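Local atomic coordinates of winged BEAN albumin 1 (Psophocarpus tetragonolobus, PDB entry 1WBA), a protein that serves as a 2S storage albumin of the seed and belongs to the leguminous Kunitz-type protease inhibitor family. Residues I80-D85 against D90-V95. Sequence-based numbering, arbitrary orientation.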
ATOM      1  N   ILE A  80       2.233   6.361  -2.912  1.00  6.49           N
ATOM      2  CA  ILE A  80       2.768   5.853  -1.653  1.00  4.27           C
ATOM      3  C   ILE A  80       4.208   5.453  -1.871  1.00  5.14           C
ATOM      4  O   ILE A  80       4.523   4.812  -2.861  1.00  5.47           O
ATOM      5  CB  ILE A  80       1.945   4.639  -1.141  1.00  5.78           C
ATOM      6  CG1 ILE A  80       0.496   5.073  -0.866  1.00  7.28           C
ATOM      7  CG2 ILE A  80       2.553   4.080   0.139  1.00  3.74           C
ATOM      8  CD1 ILE A  80      -0.441   3.964  -0.424  1.00  7.36           C
ATOM      9  N   ASN A  81       5.094   5.872  -0.982  1.00  5.29           N
ATOM     10  CA  ASN A  81       6.495   5.503  -1.121  1.00  8.85           C
ATOM     11  C   ASN A  81       7.135   5.212   0.225  1.00  8.33           C
ATOM     12  O   ASN A  81       6.703   5.741   1.249  1.00  9.83           O
ATOM     13  CB  ASN A  81       7.276   6.581  -1.884  1.00 11.04           C
ATOM     14  CG  ASN A  81       7.480   7.865  -1.077  1.00 14.13           C
ATOM     15  OD1 ASN A  81       8.387   7.949  -0.252  1.00 18.45           O
ATOM     16  ND2 ASN A  81       6.665   8.877  -1.340  1.00 14.65           N
ATOM     17  N   PHE A  82       8.126   4.322   0.249  1.00  9.09           N
ATOM     18  CA  PHE A  82       8.803   4.009   1.507  1.00  8.43           C
ATOM     19  C   PHE A  82       9.589   5.236   1.973  1.00  8.76           C
ATOM     20  O   PHE A  82      10.249   5.903   1.183  1.00  8.99           O
ATOM     21  CB  PHE A  82       9.687   2.772   1.356  1.00  7.27           C
ATOM     22  CG  PHE A  82       8.906   1.506   1.234  1.00  6.23           C
ATOM     23  CD1 PHE A  82       8.278   0.965   2.344  1.00  6.61           C
ATOM     24  CD2 PHE A  82       8.755   0.877  -0.005  1.00  5.12           C
ATOM     25  CE1 PHE A  82       7.497  -0.189   2.241  1.00  5.57           C
ATOM     26  CE2 PHE A  82       7.976  -0.278  -0.125  1.00  4.67           C
ATOM     27  CZ  PHE A  82       7.343  -0.814   0.999  1.00  4.82           C
ATOM     28  N   ALA A  83       9.515   5.515   3.261  1.00  9.87           N
ATOM     29  CA  ALA A  83      10.137   6.704   3.812  1.00 13.58           C
ATOM     30  C   ALA A  83      11.490   6.499   4.438  1.00 15.66           C
ATOM     31  O   ALA A  83      12.245   7.447   4.624  1.00 19.56           O
ATOM     32  CB  ALA A  83       9.187   7.339   4.824  1.00 14.68           C
ATOM     33  N   THR A  84      11.816   5.266   4.758  1.00 16.24           N
ATOM     34  CA  THR A  84      13.083   5.006   5.396  1.00 19.36           C
ATOM     35  C   THR A  84      13.969   4.002   4.666  1.00 20.10           C
ATOM     36  O   THR A  84      13.574   3.376   3.669  1.00 17.02           O
ATOM     37  CB  THR A  84      12.847   4.462   6.804  1.00 18.19           C
ATOM     38  OG1 THR A  84      12.297   3.145   6.714  1.00 20.37           O
ATOM     39  CG2 THR A  84      11.860   5.349   7.553  1.00 20.56           C
ATOM     40  N   ASP A  85      15.199   3.890   5.150  1.00 18.14           N
ATOM     41  CA  ASP A  85      16.131   2.924   4.609  1.00 19.24           C
ATOM     42  C   ASP A  85      15.515   1.597   5.026  1.00 17.55           C
ATOM     43  O   ASP A  85      14.823   1.527   6.049  1.00 17.85           O
ATOM     44  CB  ASP A  85      17.506   3.088   5.260  1.00 21.55           C
ATOM     45  CG  ASP A  85      18.170   4.409   4.906  1.00 22.50           C
ATOM     46  OD1 ASP A  85      18.172   4.810   3.723  1.00 23.79           O
ATOM     47  OD2 ASP A  85      18.712   5.044   5.826  1.00 29.40           O
ATOM     48  N   ASP A  90      11.604   4.493  -2.506  1.00  9.97           N
ATOM     49  CA  ASP A  90      11.032   3.522  -3.445  1.00 10.27           C
ATOM     50  C   ASP A  90       9.516   3.666  -3.444  1.00  9.03           C
ATOM     51  O   ASP A  90       8.884   3.688  -2.395  1.00  9.08           O
ATOM     52  CB  ASP A  90      11.443   2.087  -3.097  1.00 12.16           C
ATOM     53  CG  ASP A  90      12.841   1.757  -3.573  1.00 18.32           C
ATOM     54  OD1 ASP A  90      13.174   2.082  -4.734  1.00 22.66           O
ATOM     55  OD2 ASP A  90      13.615   1.180  -2.792  1.00 21.59           O
ATOM     56  N   VAL A  91       8.946   3.726  -4.635  1.00  8.26           N
ATOM     57  CA  VAL A  91       7.519   3.923  -4.806  1.00  8.23           C
ATOM     58  C   VAL A  91       6.763   2.619  -4.993  1.00  7.70           C
ATOM     59  O   VAL A  91       7.253   1.698  -5.646  1.00 10.02           O
ATOM     60  CB  VAL A  91       7.288   4.862  -6.025  1.00  8.00           C
ATOM     61  CG1 VAL A  91       5.804   5.043  -6.320  1.00  8.62           C
ATOM     62  CG2 VAL A  91       7.952   6.213  -5.761  1.00  8.18           C
ATOM     63  N   TRP A  92       5.564   2.538  -4.434  1.00  7.24           N
ATOM     64  CA  TRP A  92       4.741   1.337  -4.588  1.00  4.92           C
ATOM     65  C   TRP A  92       4.183   1.323  -6.006  1.00  7.29           C
ATOM     66  O   TRP A  92       3.758   2.364  -6.527  1.00  8.05           O
ATOM     67  CB  TRP A  92       3.549   1.390  -3.638  1.00  3.77           C
ATOM     68  CG  TRP A  92       3.848   1.185  -2.179  1.00  4.73           C
ATOM     69  CD1 TRP A  92       5.056   1.323  -1.529  1.00  5.10           C
ATOM     70  CD2 TRP A  92       2.908   0.744  -1.199  1.00  5.06           C
ATOM     71  NE1 TRP A  92       4.911   0.976  -0.200  1.00  7.37           N
ATOM     72  CE2 TRP A  92       3.611   0.619   0.029  1.00  7.02           C
ATOM     73  CE3 TRP A  92       1.541   0.437  -1.235  1.00  6.54           C
ATOM     74  CZ2 TRP A  92       2.976   0.202   1.210  1.00  9.47           C
ATOM     75  CZ3 TRP A  92       0.915   0.017  -0.064  1.00  6.38           C
ATOM     76  CH2 TRP A  92       1.637  -0.098   1.143  1.00  8.37           C
ATOM     77  N   SER A  93       4.124   0.152  -6.620  1.00  5.01           N
ATOM     78  CA  SER A  93       3.576   0.061  -7.963  1.00  6.02           C
ATOM     79  C   SER A  93       2.847  -1.256  -8.098  1.00  5.26           C
ATOM     80  O   SER A  93       3.024  -2.148  -7.281  1.00  4.91           O
ATOM     81  CB  SER A  93       4.690   0.149  -9.024  1.00  8.08           C
ATOM     82  OG  SER A  93       5.453  -1.048  -9.119  1.00  9.65           O
ATOM     83  N   VAL A  94       1.990  -1.355  -9.107  1.00  4.50           N
ATOM     84  CA  VAL A  94       1.266  -2.588  -9.386  1.00  5.09           C
ATOM     85  C   VAL A  94       1.824  -3.152 -10.694  1.00  6.36           C
ATOM     86  O   VAL A  94       1.932  -2.446 -11.698  1.00  7.36           O
ATOM     87  CB  VAL A  94      -0.235  -2.310  -9.508  1.00  3.86           C
ATOM     88  CG1 VAL A  94      -0.988  -3.545  -9.982  1.00  3.80           C
ATOM     89  CG2 VAL A  94      -0.765  -1.862  -8.146  1.00  7.70           C
ATOM     90  N   VAL A  95       2.225  -4.413 -10.664  1.00  5.80           N
ATOM     91  CA  VAL A  95       2.785  -5.077 -11.836  1.00  6.68           C
ATOM     92  C   VAL A  95       1.867  -6.232 -12.238  1.00  5.90           C
ATOM     93  O   VAL A  95       1.425  -7.012 -11.386  1.00  5.90           O
ATOM     94  CB  VAL A  95       4.215  -5.605 -11.507  1.00  7.07           C
ATOM     95  CG1 VAL A  95       4.787  -6.453 -12.655  1.00  6.25           C
ATOM     96  CG2 VAL A  95       5.144  -4.424 -11.182  1.00  4.64           C
TER
HETATM   97  O   HOH W   1       2.370   4.938  -5.473  1.00  6.26           O
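The indole of W92 lies between I80 and F82. CG2 of I80 sits over the face of the five-membered ring, 3.6 Å from its centroid and 14° off the normal, a CH-pi contact. This methyl is anti to the backbone N (CG1 at chi1 -62°), which points it at the ring, while CD1 reaches the six-membered ring at CE3, 4.1 Å away. F82 meets the indole obliquely, with the ring planes at 48°. NE1 of W92 comes over one face of the phenyl ring, near its rim, 3.2 Å from CZ. An alanine in place of W92 would probably open a gap between I80 and F82 and leave both without their main partner here.

Two backbone bonds frame a single antiparallel bridge between N81 and V91. W92 N donates to I80 O in a straight bond of 3.0 Å. F82 N donates to D90 O at 2.8 Å. Beside them, a water accepts from I80 N and donates to W92 O. F82 also has a backbone hydrogen bond with G89, in the turn that leads to D90.

D90 also forms a salt bridge with R109. I80 and W92 both touch T57 of strand 56-61, the antiparallel neighbour of strand 78-82. F82 and W92 pack on I30 of strand 30-33 and on L106 and L104, respectively, of strand 103-106, which pairs with strand 92-97. The bridge thus joins two antiparallel sheets of the Kunitz-type beta-trefoil fold.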